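VompD (Bartonella quintana, PDB 4LGO) serves as a trimeric autotransporter adhesin of the bacterial outer membrane, probably attaching the cell to host surfaces, and is represented here by its N-terminal domain 1. Local coordinates at the interface of chains A and B. Coordinates in Å, arbitrary orientation; residue numbers count along the deposited sequence, not the author numbering. Chains: chain A/B, VompD.

Contact 1: the interface of chains A and B. Residues chain A 39-41, 57; chain B 64-67.
A parallel beta-sheet interface joins two subunits here: strand 37-42 of chain A runs beside strand 65-69 of chain B, so that one sheet continues across the chain boundary of the trimer. The backbones alternate as donor and acceptor. The N-H of B:Val65 reaches the carbonyl O of A:Lys39 at 2.8 Å in a straight bond (180° at H), the N-H of A:Val41 donates to the carbonyl O of B:Val65, and the N-H of B:Phe67 gives a bond to the O of A:Val41. On one side of the sheet the side chains of A:Phe40 and B:Val65 run alongside each other and point the same way, CD1 of the ring lying 3.8 Å from CB of the valine. B:Phe67 meets the same phenyl group obliquely, its CE1 standing 4.1 Å from A:Phe40 CG and over one face near the rim. A:Ile57 comes across B:Phe67 at about a right angle and sets its terminal CD1 3.6 Å from the ring atom CD1. On the opposite side, chi1 of -60° places A:Val41 CG2 between its backbone N and carbonyl carbon, against the aliphatic CG of B:Lys66. Bonded backbones and packed apolar side chains thus tie neighbouring subunits of the adhesin together.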
ATOM      1  N   LYS A  39     -10.363  23.296  15.161  1.00 25.78           N
ATOM      2  CA  LYS A  39      -9.956  21.910  15.411  1.00 25.53           C
ATOM      3  C   LYS A  39      -9.519  21.219  14.148  1.00 24.26           C
ATOM      4  O   LYS A  39     -10.207  21.296  13.130  1.00 22.92           O
ATOM      5  CB  LYS A  39     -11.095  21.090  16.024  1.00 27.47           C
ATOM      6  N   PHE A  40      -8.392  20.517  14.220  1.00 23.71           N
ATOM      7  CA  PHE A  40      -7.982  19.577  13.192  1.00 22.84           C
ATOM      8  C   PHE A  40      -8.106  18.182  13.783  1.00 23.34           C
ATOM      9  O   PHE A  40      -7.645  17.922  14.914  1.00 23.32           O
ATOM     10  CB  PHE A  40      -6.520  19.713  12.768  1.00 23.16           C
ATOM     11  CG  PHE A  40      -6.139  20.981  12.049  1.00 23.07           C
ATOM     12  CD1 PHE A  40      -7.048  21.956  11.667  1.00 23.54           C
ATOM     13  CD2 PHE A  40      -4.792  21.193  11.772  1.00 24.62           C
ATOM     14  CE1 PHE A  40      -6.613  23.117  11.022  1.00 23.85           C
ATOM     15  CE2 PHE A  40      -4.353  22.329  11.121  1.00 25.09           C
ATOM     16  CZ  PHE A  40      -5.259  23.299  10.744  1.00 25.15           C
ATOM     17  N   VAL A  41      -8.676  17.265  13.010  1.00 22.37           N
ATOM     18  CA  VAL A  41      -8.844  15.917  13.485  1.00 23.90           C
ATOM     19  C   VAL A  41      -8.492  14.889  12.413  1.00 21.95           C
ATOM     20  O   VAL A  41      -8.783  15.076  11.219  1.00 20.90           O
ATOM     21  CB  VAL A  41     -10.257  15.654  14.027  1.00 26.43           C
ATOM     22  CG1 VAL A  41     -10.608  16.579  15.201  1.00 28.83           C
ATOM     23  CG2 VAL A  41     -11.289  15.706  12.929  1.00 25.91           C
ATOM     24  N   ILE A  57      -1.849  13.354  12.988  1.00 22.39           N
ATOM     25  CA  ILE A  57      -1.591  14.782  13.218  1.00 22.90           C
ATOM     26  C   ILE A  57      -1.271  14.968  14.696  1.00 24.99           C
ATOM     27  O   ILE A  57      -2.055  14.582  15.573  1.00 25.91           O
ATOM     28  CB  ILE A  57      -2.768  15.700  12.862  1.00 22.62           C
ATOM     29  CG1 ILE A  57      -3.495  15.233  11.595  1.00 21.45           C
ATOM     30  CG2 ILE A  57      -2.288  17.134  12.685  1.00 22.88           C
ATOM     31  CD1 ILE A  57      -4.689  16.119  11.284  1.00 21.71           C
TER
ATOM     32  N   GLU B  64     -14.956  21.546  12.261  1.00 22.50           N
ATOM     33  CA  GLU B  64     -13.694  20.801  12.426  1.00 22.23           C
ATOM     34  C   GLU B  64     -13.107  20.567  11.035  1.00 21.05           C
ATOM     35  O   GLU B  64     -13.871  20.351  10.089  1.00 20.57           O
ATOM     36  CB  GLU B  64     -13.930  19.413  13.046  1.00 23.89           C
ATOM     37  CG  GLU B  64     -14.579  19.418  14.411  1.00 25.88           C
ATOM     38  CD  GLU B  64     -16.089  19.329  14.374  1.00 26.93           C
ATOM     39  OE1 GLU B  64     -16.737  19.734  13.352  1.00 24.10           O
ATOM     40  OE2 GLU B  64     -16.624  18.872  15.416  1.00 29.20           O
ATOM     41  N   VAL B  65     -11.788  20.594  10.908  1.00 20.46           N
ATOM     42  CA  VAL B  65     -11.140  20.269   9.656  1.00 19.96           C
ATOM     43  C   VAL B  65     -10.662  18.833   9.804  1.00 19.65           C
ATOM     44  O   VAL B  65      -9.848  18.519  10.668  1.00 19.48           O
ATOM     45  CB  VAL B  65      -9.955  21.206   9.341  1.00 21.16           C
ATOM     46  CG1 VAL B  65      -9.412  20.901   7.948  1.00 20.62           C
ATOM     47  CG2 VAL B  65     -10.361  22.658   9.451  1.00 21.96           C
ATOM     48  N   LYS B  66     -11.181  17.967   8.935  1.00 18.69           N
ATOM     49  CA  LYS B  66     -10.970  16.535   9.026  1.00 18.87           C
ATOM     50  C   LYS B  66     -10.038  16.031   7.927  1.00 18.23           C
ATOM     51  O   LYS B  66     -10.271  16.295   6.748  1.00 18.25           O
ATOM     52  CB  LYS B  66     -12.316  15.804   8.893  1.00 19.33           C
ATOM     53  CG  LYS B  66     -13.341  16.194   9.966  1.00 20.86           C
ATOM     54  CD  LYS B  66     -14.765  15.742   9.677  1.00 21.93           C
ATOM     55  CE  LYS B  66     -14.905  14.257   9.638  1.00 23.52           C
ATOM     56  NZ  LYS B  66     -16.343  13.855   9.534  1.00 25.31           N
ATOM     57  N   PHE B  67      -9.067  15.210   8.319  1.00 18.44           N
ATOM     58  CA  PHE B  67      -8.068  14.668   7.409  1.00 18.22           C
ATOM     59  C   PHE B  67      -8.111  13.149   7.383  1.00 18.60           C
ATOM     60  O   PHE B  67      -8.098  12.508   8.422  1.00 18.67           O
ATOM     61  CB  PHE B  67      -6.659  15.083   7.851  1.00 18.75           C
ATOM     62  CG  PHE B  67      -6.351  16.556   7.722  1.00 19.32           C
ATOM     63  CD1 PHE B  67      -6.732  17.468   8.712  1.00 20.02           C
ATOM     64  CD2 PHE B  67      -5.639  17.039   6.615  1.00 19.33           C
ATOM     65  CE1 PHE B  67      -6.453  18.836   8.578  1.00 20.72           C
ATOM     66  CE2 PHE B  67      -5.330  18.391   6.492  1.00 19.82           C
ATOM     67  CZ  PHE B  67      -5.729  19.293   7.480  1.00 20.31           C
TER

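Contact 2: the interface of chains A and B. Residues chain A 24-25; chain B 40-42, 53, 57-58.
The end of strand 20-24 of chain A, with A:Asn25 in the loop that follows, meets strands 37-42 and 55-59 of chain B and the loop residue B:Lys53. A:Val24 pairs with B:Phe40 in a parallel bridge, and the backbone N-H of A:Asn25 extends the pairing by a nearly linear bond of 2.8 Å to the carbonyl O of B:Phe40. The asparagine side chain then spans the two strands. With CG anti to the carbonyl carbon (chi1 -72°), its amide carries OD1 towards strand 37-42 and ND2 towards strand 55-59. OD1 accepts the N-H of B:Gly42 at 3.0 Å, the donor tilted 16° from the carbonyl plane. ND2 gives a bent bond (138° at H) to the carbonyl O of B:Ile57, which lies almost in the plane of the amide. The extended chain of B:Lys53 comes from the opposite direction; its NZ makes a weak bond to OD1, and water 2 bridges the same two atoms. Water 1 similarly links ND2 with the backbone N of B:Ile57. These partners on both ends of the amide should restrain its rotation. Beside it, the side chains of A:Val24 and B:Ile57 cross at about a right angle, with A:Val24 CG1 3.6 Å from B:Ile57 CG2. The asparagine thereby fastens the end of one subunit's strand to two strands of its neighbour.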
ATOM      1  N   VAL A  24     -11.710  25.091   2.853  1.00 19.63           N
ATOM      2  CA  VAL A  24     -11.232  23.729   2.661  1.00 18.82           C
ATOM      3  C   VAL A  24     -11.826  23.160   1.360  1.00 19.08           C
ATOM      4  O   VAL A  24     -13.055  22.951   1.287  1.00 19.42           O
ATOM      5  CB  VAL A  24     -11.648  22.844   3.836  1.00 18.78           C
ATOM      6  CG1 VAL A  24     -11.153  21.418   3.635  1.00 18.51           C
ATOM      7  CG2 VAL A  24     -11.107  23.414   5.142  1.00 20.02           C
ATOM      8  N   ASN A  25     -10.977  22.912   0.359  1.00 19.70           N
ATOM      9  CA  ASN A  25     -11.431  22.422  -0.957  1.00 20.63           C
ATOM     10  C   ASN A  25     -12.676  23.178  -1.443  1.00 22.60           C
ATOM     11  O   ASN A  25     -13.676  22.577  -1.861  1.00 23.81           O
ATOM     12  CB  ASN A  25     -11.714  20.930  -0.924  1.00 20.02           C
ATOM     13  CG  ASN A  25     -10.459  20.109  -0.845  1.00 19.50           C
ATOM     14  OD1 ASN A  25      -9.528  20.307  -1.628  1.00 19.45           O
ATOM     15  ND2 ASN A  25     -10.445  19.140   0.033  1.00 18.79           N
TER
ATOM     16  N   PHE B  40      -6.989  25.369   2.128  1.00 22.34           N
ATOM     17  CA  PHE B  40      -6.406  24.030   2.112  1.00 21.65           C
ATOM     18  C   PHE B  40      -6.952  23.293   0.894  1.00 21.06           C
ATOM     19  O   PHE B  40      -8.173  23.296   0.640  1.00 19.99           O
ATOM     20  CB  PHE B  40      -6.804  23.222   3.348  1.00 21.12           C
ATOM     21  CG  PHE B  40      -6.251  23.722   4.658  1.00 21.56           C
ATOM     22  CD1 PHE B  40      -5.356  24.774   4.757  1.00 22.77           C
ATOM     23  CD2 PHE B  40      -6.627  23.067   5.834  1.00 22.06           C
ATOM     24  CE1 PHE B  40      -4.840  25.153   5.987  1.00 23.78           C
ATOM     25  CE2 PHE B  40      -6.119  23.448   7.072  1.00 22.76           C
ATOM     26  CZ  PHE B  40      -5.229  24.483   7.147  1.00 23.93           C
ATOM     27  N   VAL B  41      -6.073  22.614   0.156  1.00 21.06           N
ATOM     28  CA  VAL B  41      -6.444  21.911  -1.049  1.00 21.52           C
ATOM     29  C   VAL B  41      -5.852  20.503  -1.012  1.00 20.53           C
ATOM     30  O   VAL B  41      -4.664  20.346  -0.733  1.00 20.27           O
ATOM     31  CB  VAL B  41      -5.861  22.665  -2.284  1.00 25.23           C
ATOM     32  CG1 VAL B  41      -6.107  21.853  -3.549  1.00 26.45           C
ATOM     33  CG2 VAL B  41      -6.508  24.053  -2.358  1.00 26.68           C
ATOM     34  N   GLY B  42      -6.682  19.484  -1.241  1.00 19.59           N
ATOM     35  CA  GLY B  42      -6.193  18.153  -1.568  1.00 19.65           C
ATOM     36  C   GLY B  42      -5.818  18.116  -3.040  1.00 20.81           C
ATOM     37  O   GLY B  42      -6.667  18.375  -3.900  1.00 22.39           O
ATOM     38  N   LYS B  53      -8.116  12.789  -5.205  1.00 18.84           N
ATOM     39  CA  LYS B  53      -7.267  13.448  -4.169  1.00 18.91           C
ATOM     40  C   LYS B  53      -6.790  12.451  -3.121  1.00 17.30           C
ATOM     41  O   LYS B  53      -7.611  11.899  -2.366  1.00 17.53           O
ATOM     42  CB  LYS B  53      -8.050  14.569  -3.465  1.00 19.38           C
ATOM     43  CG  LYS B  53      -8.540  15.646  -4.428  1.00 20.92           C
ATOM     44  CD  LYS B  53      -9.404  16.680  -3.750  1.00 22.64           C
ATOM     45  CE  LYS B  53      -9.946  17.706  -4.749  1.00 26.20           C
ATOM     46  NZ  LYS B  53     -10.752  18.784  -4.093  1.00 27.81           N
ATOM     47  N   ILE B  57      -9.668  15.914   2.650  1.00 18.02           N
ATOM     48  CA  ILE B  57      -9.858  16.947   3.656  1.00 18.26           C
ATOM     49  C   ILE B  57     -11.292  17.397   3.532  1.00 18.21           C
ATOM     50  O   ILE B  57     -11.739  17.780   2.449  1.00 19.35           O
ATOM     51  CB  ILE B  57      -8.923  18.165   3.501  1.00 19.24           C
ATOM     52  CG1 ILE B  57      -7.504  17.713   3.076  1.00 19.85           C
ATOM     53  CG2 ILE B  57      -8.885  18.941   4.819  1.00 19.89           C
ATOM     54  CD1 ILE B  57      -6.537  18.847   2.746  1.00 21.12           C
ATOM     55  N   THR B  58     -12.012  17.267   4.623  1.00 17.39           N
ATOM     56  CA  THR B  58     -13.410  17.620   4.686  1.00 17.81           C
ATOM     57  C   THR B  58     -13.625  18.479   5.949  1.00 17.63           C
ATOM     58  O   THR B  58     -12.671  18.816   6.663  1.00 17.32           O
ATOM     59  CB  THR B  58     -14.294  16.354   4.717  1.00 18.02           C
ATOM     60  OG1 THR B  58     -13.979  15.556   5.877  1.00 17.20           O
ATOM     61  CG2 THR B  58     -14.073  15.471   3.465  1.00 17.46           C
TER
HETATM   62  O   HOH W   1      -9.124  16.583  -0.173  1.00 17.62           O
HETATM   63  O   HOH W   2      -9.635  21.519  -4.212  1.00 45.51           O

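Contact 3: the interface of chains A and B. Residues chain A 83, 91-92; chain B 88-90, 98-99.
The phenyl ring of B:Phe90 has the carbonyl O of A:Val91 at its edge and in its plane, 3.7 Å from CE2. The amide N of A:Val91 lies near the same part of the rim, so the ring meets the polypeptide backbone of strand 89-92 in chain A as well as side chains. A:Ala83, at the start of strand 83-86, sets its CB above one face, displaced outward past the CZ and CE2 rim, 3.9 Å from CZ. A:Ile92 lies beside the CD2 edge, off the plane towards that same face; its side chain slides past the phenylalanine in the opposite direction and brings CD1 to 3.8 Å from CD2. B:Phe90 has CG anti to the carbonyl carbon (chi1 -59°), which carries the ring across to chain A, where its edge meets the A:Val91 backbone.

Beyond the ring, the isoleucine reaches the backbone of strands 89-92 and 97-99 in chain B. Its chi2 of -96° turns CD1 towards B:Gly89 and the carbonyl O of B:Met98, which lies 3.7 Å from the methyl group. A:Ile92 loses 47 Å² of surface to chain B, more than the other residues described here. The contacts are largely apolar and probably keep adjacent subunits in register along the trimer. The tightest of them places A:Ile92 CD1 3.4 Å from B:Gly89 CA, closer than usual for two carbons in van der Waals contact.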
ATOM      1  N   ALA A  83       0.674  -2.170 -10.894  1.00 22.58           N
ATOM      2  CA  ALA A  83       0.518  -2.951  -9.654  1.00 20.35           C
ATOM      3  C   ALA A  83      -0.625  -2.417  -8.788  1.00 20.16           C
ATOM      4  O   ALA A  83      -0.701  -1.226  -8.483  1.00 20.18           O
ATOM      5  CB  ALA A  83       1.797  -2.946  -8.855  1.00 20.89           C
ATOM      6  N   VAL A  91      -2.547  -7.650  -7.736  1.00 16.12           N
ATOM      7  CA  VAL A  91      -2.777  -7.828  -9.186  1.00 16.87           C
ATOM      8  C   VAL A  91      -1.779  -6.992  -9.979  1.00 18.29           C
ATOM      9  O   VAL A  91      -1.584  -5.787  -9.712  1.00 18.22           O
ATOM     10  CB  VAL A  91      -4.211  -7.385  -9.560  1.00 17.06           C
ATOM     11  CG1 VAL A  91      -4.439  -7.415 -11.049  1.00 18.64           C
ATOM     12  CG2 VAL A  91      -5.238  -8.233  -8.802  1.00 16.83           C
ATOM     13  N   ILE A  92      -1.152  -7.623 -10.962  1.00 19.01           N
ATOM     14  CA  ILE A  92      -0.455  -6.870 -11.990  1.00 21.01           C
ATOM     15  C   ILE A  92      -1.372  -6.822 -13.200  1.00 22.74           C
ATOM     16  O   ILE A  92      -1.739  -7.878 -13.739  1.00 22.40           O
ATOM     17  CB  ILE A  92       0.853  -7.562 -12.386  1.00 22.41           C
ATOM     18  CG1 ILE A  92       1.668  -7.930 -11.138  1.00 23.78           C
ATOM     19  CG2 ILE A  92       1.640  -6.690 -13.352  1.00 24.09           C
ATOM     20  CD1 ILE A  92       2.727  -6.982 -10.725  1.00 25.58           C
TER
ATOM     21  N   VAL B  88       6.906  -1.990 -11.137  1.00 29.21           N
ATOM     22  CA  VAL B  88       7.431  -3.296 -11.569  1.00 30.31           C
ATOM     23  C   VAL B  88       6.661  -4.475 -11.000  1.00 28.74           C
ATOM     24  O   VAL B  88       6.712  -5.569 -11.562  1.00 30.06           O
ATOM     25  CB  VAL B  88       8.952  -3.420 -11.255  1.00 31.98           C
ATOM     26  CG1 VAL B  88       9.222  -3.658  -9.780  1.00 32.16           C
ATOM     27  CG2 VAL B  88       9.594  -4.509 -12.099  1.00 34.35           C
ATOM     28  N   GLY B  89       5.980  -4.265  -9.867  1.00 24.92           N
ATOM     29  CA  GLY B  89       5.216  -5.299  -9.232  1.00 23.23           C
ATOM     30  C   GLY B  89       5.415  -5.369  -7.731  1.00 21.82           C
ATOM     31  O   GLY B  89       5.606  -4.346  -7.058  1.00 21.63           O
ATOM     32  N   PHE B  90       5.378  -6.600  -7.235  1.00 20.06           N
ATOM     33  CA  PHE B  90       5.389  -6.910  -5.811  1.00 18.88           C
ATOM     34  C   PHE B  90       6.697  -7.599  -5.526  1.00 19.35           C
ATOM     35  O   PHE B  90       6.898  -8.714  -5.958  1.00 19.93           O
ATOM     36  CB  PHE B  90       4.178  -7.797  -5.424  1.00 17.65           C
ATOM     37  CG  PHE B  90       2.864  -7.138  -5.734  1.00 17.24           C
ATOM     38  CD1 PHE B  90       2.315  -6.237  -4.856  1.00 17.05           C
ATOM     39  CD2 PHE B  90       2.258  -7.298  -6.984  1.00 17.81           C
ATOM     40  CE1 PHE B  90       1.144  -5.578  -5.166  1.00 17.15           C
ATOM     41  CE2 PHE B  90       1.072  -6.644  -7.281  1.00 17.43           C
ATOM     42  CZ  PHE B  90       0.545  -5.766  -6.396  1.00 16.78           C
ATOM     43  N   MET B  98       6.655 -10.972  -7.686  1.00 23.43           N
ATOM     44  CA  MET B  98       5.695 -11.121  -8.773  1.00 24.32           C
ATOM     45  C   MET B  98       5.781  -9.864  -9.624  1.00 26.19           C
ATOM     46  O   MET B  98       5.489  -8.756  -9.128  1.00 26.93           O
ATOM     47  CB  MET B  98       4.285 -11.305  -8.196  1.00 23.67           C
ATOM     48  CG  MET B  98       3.181 -11.560  -9.192  1.00 23.94           C
ATOM     49  SD  MET B  98       1.620 -12.100  -8.449  1.00 24.89           S
ATOM     50  CE  MET B  98       1.176 -10.684  -7.415  1.00 25.70           C
ATOM     51  N   THR B  99       6.176 -10.036 -10.884  1.00 27.15           N
ATOM     52  CA  THR B  99       6.319  -8.919 -11.837  1.00 28.30           C
ATOM     53  C   THR B  99       5.615  -9.260 -13.143  1.00 29.50           C
ATOM     54  O   THR B  99       5.072 -10.348 -13.263  1.00 27.93           O
ATOM     55  CB  THR B  99       7.813  -8.630 -12.126  1.00 28.91           C
ATOM     56  OG1 THR B  99       8.381  -9.730 -12.838  1.00 29.18           O
ATOM     57  CG2 THR B  99       8.590  -8.450 -10.819  1.00 28.89           C
TER

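Contact 1 and contact 2 are neighbours, with the centres of their C-alpha atoms about 11 Å apart, and both use strands 37-42 and 55-59. In contact 1 these belong to chain A, whereas in contact 2 they belong to chain B, so one subunit can offer the same strands to different partners around the trimer. Contact 3 lies further along the molecule: its C-alpha centre is about 35 Å from that of contact 1 and about 31 Å from that of contact 2, and it employs strands 83-86, 89-92 and 97-99. The chains are therefore joined at well-separated levels, which suits an elongated trimeric adhesin.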